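Local coordinates for putative ABC transporter amino acid-binding protein (Sinorhizobium meliloti, PDB 2Q88) that binds the compatible solutes ectoine and hydroxyectoine as the solute-binding component of an ABC transporter, probably delivering them for uptake during osmoprotection, at residues A89-Q94 / A213-F218; R43-R48 / V220-L225; P66-G71 / G204-K209. One frame throughout, in Å; residues are numbered along the deposited sequence.

In the fold
Interaction 1 lies between its two companions, its centre about 10 Å from that of interaction 3 and about 12 Å from that of interaction 2, while the centres of the outer two are about 19 Å apart. Interactions 1 and 2 share helix 212-228. Interactions 1 and 3 meet in the antiparallel pair of strands 91-92 and 206-207. Along the chain the first segments come in the order 43-48, 66-71, 89-94; the second ones follow as 204-209, 213-218, 220-225, so interaction 2 closes a loop around both others. Between 94 and 204 the chain builds other strands and helices, and these three contacts gather the parts on either side of that excursion into one body.

Interaction 1 (A89-Q94 / A213-F218); sequences AVAYSQ and ALRDAF. With CD (cadmium ion), chain D.
The R215 guanidinium lies against strand 91-92, with the CB of A91 over one face, 4.0 Å from NH1, and the carbonyl oxygen of Y92 at its edge, close to the guanidinium plane. NH1 donates to Y92 O over 3.2 Å in a nearly straight bond (N-H...O 165°), although it is tilted out of the carbonyl plane. Y92 O also accepts from NH1 of R250, which brings two like charges close together. The other flat group, the F218 ring, is met obliquely by S93, with S93 CB 3.7 Å from F218 CD1; F207 packs edge-to-face with the same ring.

Chi1 (-174°) sets R215 CG anti to the backbone N, 3.5 Å from Y92 O; after a bend at chi2, R215 CD lies 3.4 Å from Y92 O. NE forms a salt bridge with D216 OD1 at 3.1 Å, almost in the guanidinium plane, so bonds at NH1 and NE both restrain the group's rotation. D216 OD2 binds the cadmium ion at 2.2 Å together with E212, and the metal would probably draw charge from this carboxylate.

The CB of Y92 points away from the helix, and its OH is hydrogen-bonded to the backbone oxygen of L80, a residue of the ectoine pocket. The pairing of strands 91-92 and 206-207 beside helix 212-228 is consistent with the region near the lobe crossover of a two-lobed periplasmic binding protein.

Interaction 2 (R43-R48 / V220-L225); sequences REIFKR and VELAKL
Helix-to-helix packing within the solute-binding fold brings I45 and R48 of helix 37-48 against E221, L222 and L225 of helix 212-228. The local axes approach to 9.8 Å at 116° between their N-to-C directions. I45 supplies the apolar centre with all three of its outer carbons. CG2 meets the CB of E221 at 3.8 Å, CD1 reaches the CB of L222 at 3.9 Å, and CG1 packs on CD2 of L225 at 3.6 Å. CG1 stands anti to the carbonyl carbon and CG2 anti to the backbone N (chi1 -71°), so CG2 lies against E221 while CG1 carries CD1 toward L222 and itself meets L225. An alanine here would probably leave a gap between the helices, with L225 CD2 and L222 CB deprived of their contacts with the isoleucine's CG1 and CD1.

At the more exposed border R48 extends over L225. The leucine's CD1 sits above the centre of one guanidinium face, 3.6 Å from its plane. NE is tied back to its own helix by a salt bridge to E44 OE1 at 2.8 Å; this oxygen, bonded through its anti lone pair, is tilted from the guanidinium plane. E221 OE1 touches R48 CB, but stays 5.0 Å from R48 NH1, so its attraction for that charge is likely to be felt only at a distance.

F218, one turn before L222 in helix 212-228, also packs on I45. L222 and L225 touch F231 of helix 230-235, while F46, its CB pointing away from segment 220-225, packs on V54 of strand 53-58 and on L214, earlier in helix 212-228.

Interaction 3 (P66-G71 / G204-K209); sequences PGLQAG and GAAFRK
L68, from the last turn of helix 64-69, presses its isobutyl end against the backbone of strand 206-207, and with the inner methylenes of R208 this makes the densely packed part of the contact. CG lies anti to the backbone N (chi1 -177°), which starts the side chain out from the helix toward the strand. CD2 comes to 3.6 Å from the carbonyl oxygen of A206 and 3.7 Å from the carbonyl carbon of F207, and it also touches the methyl CB of A206 at 4.1 Å. The other methyl, CD1, lies 3.9 Å from the backbone N of R208. A leucine laid over peptide groups in this way joins the pieces by shape and van der Waals contact, with the A206 methyl as its apolar side-chain partner. From the other segment R208 packs just as closely: its CG and CD both lie against L68 O, at 3.3 and 3.5 Å. That oxygen already receives the backbone N-H of G71 at 2.9 Å, part of the Schellman motif that ends the helix; G71 has the positive phi of such an ending.

Toward solvent, at Q69, G71 and the outer end of the arginine, the fit relaxes. R208 CD reaches Q69 O only at 4.1 Å and barely grazes the CA of G71. A bend at chi3 (63°) turns NE out of the line of the preceding methylenes. The guanidinium finds its charge partner beyond this contact, in a salt bridge from NH1 to D211.

Around the inner part, V90 and I76 both pack on L68 and on A206. Strand 206-207 is paired with strand 91-92 through A91, while the CB of F207 points away from helix 64-69 and its ring packs on L214 of helix 212-228. The strand is thus held between the two helices.

Interaction 1 (A89-Q94 / A213-F218)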
# COMPACT_ATOMS: atom_id res chain seq x y z
N ALA A 89 15.13 -3.49 -5.05
CA ALA A 89 15.61 -2.28 -4.36
C ALA A 89 15.57 -2.40 -2.84
O ALA A 89 16.29 -1.69 -2.14
CB ALA A 89 14.79 -1.07 -4.80
N VAL A 90 14.71 -3.29 -2.33
CA VAL A 90 14.50 -3.46 -0.89
C VAL A 90 14.48 -4.93 -0.48
O VAL A 90 14.33 -5.81 -1.33
CB VAL A 90 13.16 -2.81 -0.44
CG1 VAL A 90 13.16 -1.33 -0.72
CG2 VAL A 90 11.98 -3.47 -1.14
N ALA A 91 14.62 -5.19 0.81
CA ALA A 91 14.45 -6.53 1.37
C ALA A 91 13.06 -6.63 2.00
O ALA A 91 12.82 -6.09 3.07
CB ALA A 91 15.53 -6.80 2.41
N TYR A 92 12.16 -7.32 1.31
CA TYR A 92 10.77 -7.49 1.73
C TYR A 92 10.62 -8.64 2.70
O TYR A 92 11.32 -9.66 2.61
CB TYR A 92 9.90 -7.80 0.51
CG TYR A 92 9.25 -6.61 -0.16
CD1 TYR A 92 8.26 -5.87 0.48
CD2 TYR A 92 9.59 -6.27 -1.47
CE1 TYR A 92 7.64 -4.78 -0.16
CE2 TYR A 92 8.98 -5.19 -2.12
CZ TYR A 92 8.03 -4.46 -1.46
OH TYR A 92 7.43 -3.40 -2.10
N SER A 93 9.68 -8.49 3.63
CA SER A 93 9.20 -9.61 4.41
C SER A 93 8.33 -10.49 3.53
O SER A 93 8.13 -10.20 2.36
CB SER A 93 8.32 -9.09 5.55
OG SER A 93 7.08 -8.63 5.03
N GLN A 94 7.81 -11.57 4.10
CA GLN A 94 6.80 -12.40 3.46
C GLN A 94 5.48 -11.60 3.34
O GLN A 94 5.36 -10.55 3.98
CB GLN A 94 6.63 -13.70 4.25
CG GLN A 94 7.84 -14.67 4.10
CD GLN A 94 8.10 -15.10 2.66
OE1 GLN A 94 7.16 -15.30 1.87
NE2 GLN A 94 9.37 -15.26 2.31
N ALA A 213 19.20 -8.99 8.27
CA ALA A 213 19.08 -9.66 9.56
C ALA A 213 17.83 -9.19 10.31
O ALA A 213 17.16 -9.99 10.98
CB ALA A 213 20.33 -9.44 10.41
N LEU A 214 17.50 -7.90 10.20
CA LEU A 214 16.25 -7.38 10.80
C LEU A 214 15.01 -7.90 10.05
O LEU A 214 14.00 -8.24 10.68
CB LEU A 214 16.27 -5.85 10.85
CG LEU A 214 15.00 -5.09 11.30
CD1 LEU A 214 14.65 -5.37 12.77
CD2 LEU A 214 15.16 -3.59 11.05
N ARG A 215 15.08 -7.97 8.73
CA ARG A 215 14.03 -8.59 7.92
C ARG A 215 13.77 -10.05 8.35
O ARG A 215 12.62 -10.44 8.53
CB ARG A 215 14.38 -8.50 6.43
CG ARG A 215 13.30 -8.98 5.46
CD ARG A 215 13.27 -10.48 5.25
NE ARG A 215 14.59 -11.01 4.94
CZ ARG A 215 15.11 -11.06 3.72
NH1 ARG A 215 14.41 -10.61 2.68
NH2 ARG A 215 16.32 -11.57 3.53
N ASP A 216 14.84 -10.84 8.53
CA ASP A 216 14.74 -12.23 9.02
C ASP A 216 14.01 -12.33 10.35
O ASP A 216 13.12 -13.17 10.50
CB ASP A 216 16.12 -12.87 9.21
CG ASP A 216 16.88 -13.04 7.92
OD1 ASP A 216 16.32 -12.81 6.82
OD2 ASP A 216 18.07 -13.43 7.92
N ALA A 217 14.42 -11.52 11.32
CA ALA A 217 13.78 -11.47 12.64
C ALA A 217 12.30 -11.10 12.58
O ALA A 217 11.45 -11.70 13.25
CB ALA A 217 14.54 -10.49 13.53
N PHE A 218 11.98 -10.09 11.77
CA PHE A 218 10.61 -9.69 11.51
C PHE A 218 9.83 -10.89 10.93
O PHE A 218 8.73 -11.20 11.37
CB PHE A 218 10.62 -8.51 10.53
CG PHE A 218 9.27 -7.90 10.28
CD1 PHE A 218 8.47 -8.34 9.22
CD2 PHE A 218 8.81 -6.85 11.07
CE1 PHE A 218 7.21 -7.76 8.98
CE2 PHE A 218 7.55 -6.26 10.83
CZ PHE A 218 6.76 -6.71 9.78
CD CD D . 19.98 -13.79 6.98
O HOH W 1 21.51 -12.88 8.58
O HOH W 2 19.11 -14.55 5.84
O HOH W 3 21.55 -14.46 5.14

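Interaction 2 (R43-R48 / V220-L225)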
# COMPACT_ATOMS: atom_id res chain seq x y z
N ARG A 43 3.68 -2.89 14.35
CA ARG A 43 3.84 -2.52 15.76
C ARG A 43 3.90 -3.76 16.63
O ARG A 43 4.72 -3.84 17.53
CB ARG A 43 2.71 -1.61 16.24
CG ARG A 43 2.85 -1.21 17.72
CD ARG A 43 1.62 -0.53 18.28
NE ARG A 43 1.30 0.64 17.47
CZ ARG A 43 1.88 1.83 17.61
NH1 ARG A 43 2.81 2.04 18.55
NH2 ARG A 43 1.51 2.82 16.79
N GLU A 44 3.03 -4.73 16.34
CA GLU A 44 2.99 -5.97 17.12
C GLU A 44 4.27 -6.79 16.98
O GLU A 44 4.80 -7.29 17.97
CB GLU A 44 1.74 -6.81 16.77
CG GLU A 44 1.51 -8.02 17.67
CD GLU A 44 1.59 -7.69 19.17
OE1 GLU A 44 2.27 -8.45 19.91
OE2 GLU A 44 0.99 -6.69 19.63
N ILE A 45 4.79 -6.92 15.76
CA ILE A 45 6.05 -7.66 15.56
C ILE A 45 7.22 -6.95 16.27
O ILE A 45 7.98 -7.57 17.02
CB ILE A 45 6.32 -7.89 14.07
CG1 ILE A 45 5.33 -8.94 13.53
CG2 ILE A 45 7.78 -8.36 13.86
CD1 ILE A 45 5.27 -9.08 12.02
N PHE A 46 7.35 -5.65 16.04
CA PHE A 46 8.44 -4.91 16.67
C PHE A 46 8.39 -5.04 18.18
O PHE A 46 9.44 -5.20 18.82
CB PHE A 46 8.46 -3.44 16.23
CG PHE A 46 9.18 -3.21 14.93
CD1 PHE A 46 10.54 -3.54 14.80
CD2 PHE A 46 8.52 -2.66 13.83
CE1 PHE A 46 11.22 -3.33 13.58
CE2 PHE A 46 9.18 -2.45 12.62
CZ PHE A 46 10.53 -2.79 12.49
N LYS A 47 7.20 -4.98 18.75
CA LYS A 47 7.03 -5.19 20.19
C LYS A 47 7.59 -6.55 20.60
O LYS A 47 8.32 -6.65 21.60
CB LYS A 47 5.56 -5.08 20.61
CG LYS A 47 5.39 -5.17 22.12
CD LYS A 47 3.94 -5.16 22.58
CE LYS A 47 3.87 -5.56 24.05
NZ LYS A 47 2.51 -5.34 24.64
N ARG A 48 7.25 -7.58 19.83
CA ARG A 48 7.70 -8.94 20.10
C ARG A 48 9.20 -9.07 19.98
O ARG A 48 9.81 -9.87 20.69
CB ARG A 48 7.01 -9.93 19.16
CG ARG A 48 5.58 -10.21 19.56
CD ARG A 48 4.74 -10.87 18.49
NE ARG A 48 3.33 -10.81 18.87
CZ ARG A 48 2.65 -11.81 19.43
NH1 ARG A 48 3.23 -12.98 19.66
NH2 ARG A 48 1.37 -11.63 19.73
N VAL A 220 10.46 -14.14 11.19
CA VAL A 220 10.27 -15.22 12.16
C VAL A 220 8.99 -14.97 12.97
O VAL A 220 8.17 -15.88 13.15
CB VAL A 220 11.53 -15.41 13.07
CG1 VAL A 220 11.21 -16.25 14.29
CG2 VAL A 220 12.67 -16.06 12.27
N GLU A 221 8.79 -13.73 13.40
CA GLU A 221 7.59 -13.36 14.18
C GLU A 221 6.32 -13.37 13.34
O GLU A 221 5.24 -13.73 13.83
CB GLU A 221 7.76 -11.99 14.83
CG GLU A 221 8.84 -11.89 15.91
CD GLU A 221 8.84 -13.05 16.89
OE1 GLU A 221 7.80 -13.32 17.54
OE2 GLU A 221 9.91 -13.70 17.03
N LEU A 222 6.42 -12.91 12.09
CA LEU A 222 5.28 -12.90 11.16
C LEU A 222 4.76 -14.31 10.93
O LEU A 222 3.55 -14.53 10.89
CB LEU A 222 5.66 -12.23 9.84
CG LEU A 222 4.64 -12.18 8.68
CD1 LEU A 222 3.37 -11.42 9.11
CD2 LEU A 222 5.24 -11.50 7.44
N ALA A 223 5.67 -15.26 10.73
CA ALA A 223 5.33 -16.68 10.59
C ALA A 223 4.59 -17.23 11.81
O ALA A 223 3.63 -17.97 11.67
CB ALA A 223 6.57 -17.52 10.29
N LYS A 224 5.03 -16.87 13.01
CA LYS A 224 4.35 -17.31 14.24
C LYS A 224 2.95 -16.71 14.37
O LYS A 224 2.03 -17.39 14.83
CB LYS A 224 5.21 -16.99 15.47
CG LYS A 224 6.45 -17.86 15.54
CD LYS A 224 7.23 -17.71 16.84
CE LYS A 224 8.28 -16.64 16.73
NZ LYS A 224 9.28 -16.70 17.86
N LEU A 225 2.79 -15.45 13.98
CA LEU A 225 1.48 -14.79 13.96
C LEU A 225 0.54 -15.49 12.98
O LEU A 225 -0.64 -15.71 13.29
CB LEU A 225 1.65 -13.33 13.52
CG LEU A 225 1.49 -12.11 14.44
CD1 LEU A 225 1.70 -12.37 15.94
CD2 LEU A 225 2.35 -10.96 13.93

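Interaction 3 (P66-G71 / G204-K209)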
# COMPACT_ATOMS: atom_id res chain seq x y z
N PRO A 66 13.24 5.51 -1.89
CA PRO A 66 14.35 6.45 -1.76
C PRO A 66 14.76 6.78 -0.31
O PRO A 66 15.95 6.75 -0.00
CB PRO A 66 13.83 7.70 -2.49
CG PRO A 66 12.94 7.14 -3.56
CD PRO A 66 12.25 5.97 -2.89
N GLY A 67 13.79 7.09 0.55
CA GLY A 67 14.07 7.42 1.95
C GLY A 67 14.59 6.22 2.74
O GLY A 67 15.44 6.36 3.62
N LEU A 68 14.06 5.04 2.41
CA LEU A 68 14.52 3.80 3.02
C LEU A 68 15.99 3.54 2.65
O LEU A 68 16.83 3.32 3.52
CB LEU A 68 13.62 2.63 2.59
CG LEU A 68 13.92 1.26 3.19
CD1 LEU A 68 13.62 1.23 4.68
CD2 LEU A 68 13.17 0.16 2.45
N GLN A 69 16.29 3.61 1.36
CA GLN A 69 17.66 3.45 0.87
C GLN A 69 18.61 4.50 1.44
O GLN A 69 19.78 4.20 1.69
CB GLN A 69 17.68 3.46 -0.66
CG GLN A 69 16.93 2.27 -1.28
CD GLN A 69 16.98 2.23 -2.81
OE1 GLN A 69 17.10 1.15 -3.40
NE2 GLN A 69 16.88 3.38 -3.44
N ALA A 70 18.10 5.71 1.66
CA ALA A 70 18.89 6.80 2.24
C ALA A 70 19.08 6.65 3.75
O ALA A 70 19.81 7.42 4.36
CB ALA A 70 18.26 8.15 1.90
N GLY A 71 18.41 5.66 4.33
CA GLY A 71 18.52 5.39 5.76
C GLY A 71 17.67 6.29 6.63
O GLY A 71 17.90 6.38 7.84
N GLY A 204 4.40 -6.34 1.77
CA GLY A 204 5.08 -6.85 2.95
C GLY A 204 5.76 -5.63 3.52
O GLY A 204 5.76 -4.57 2.88
N ALA A 205 6.34 -5.75 4.71
CA ALA A 205 7.21 -4.68 5.20
C ALA A 205 8.50 -4.69 4.36
O ALA A 205 9.02 -5.75 4.05
CB ALA A 205 7.51 -4.88 6.67
N ALA A 206 8.99 -3.51 3.99
CA ALA A 206 10.25 -3.42 3.23
C ALA A 206 11.37 -2.86 4.09
O ALA A 206 11.18 -1.84 4.76
CB ALA A 206 10.07 -2.56 2.01
N PHE A 207 12.53 -3.51 4.04
CA PHE A 207 13.71 -3.09 4.79
C PHE A 207 14.84 -2.78 3.83
O PHE A 207 14.83 -3.23 2.70
CB PHE A 207 14.14 -4.19 5.76
CG PHE A 207 13.05 -4.62 6.70
CD1 PHE A 207 12.15 -5.63 6.33
CD2 PHE A 207 12.90 -4.01 7.94
CE1 PHE A 207 11.13 -6.02 7.20
CE2 PHE A 207 11.88 -4.40 8.81
CZ PHE A 207 10.99 -5.41 8.43
N ARG A 208 15.80 -1.99 4.30
CA ARG A 208 17.00 -1.70 3.55
C ARG A 208 17.71 -3.02 3.25
O ARG A 208 17.78 -3.90 4.12
CB ARG A 208 17.90 -0.78 4.38
CG ARG A 208 18.43 0.44 3.66
CD ARG A 208 19.51 1.20 4.46
NE ARG A 208 20.69 0.37 4.69
CZ ARG A 208 21.15 -0.01 5.88
NH1 ARG A 208 20.56 0.36 7.00
NH2 ARG A 208 22.24 -0.78 5.94
N LYS A 209 18.22 -3.19 2.03
CA LYS A 209 18.91 -4.42 1.61
C LYS A 209 19.97 -4.92 2.60
O LYS A 209 20.11 -6.13 2.84
CB LYS A 209 19.54 -4.24 0.22
CG LYS A 209 18.57 -4.37 -0.93
CD LYS A 209 18.16 -5.81 -1.15
CE LYS A 209 17.49 -5.99 -2.51
NZ LYS A 209 16.71 -7.25 -2.56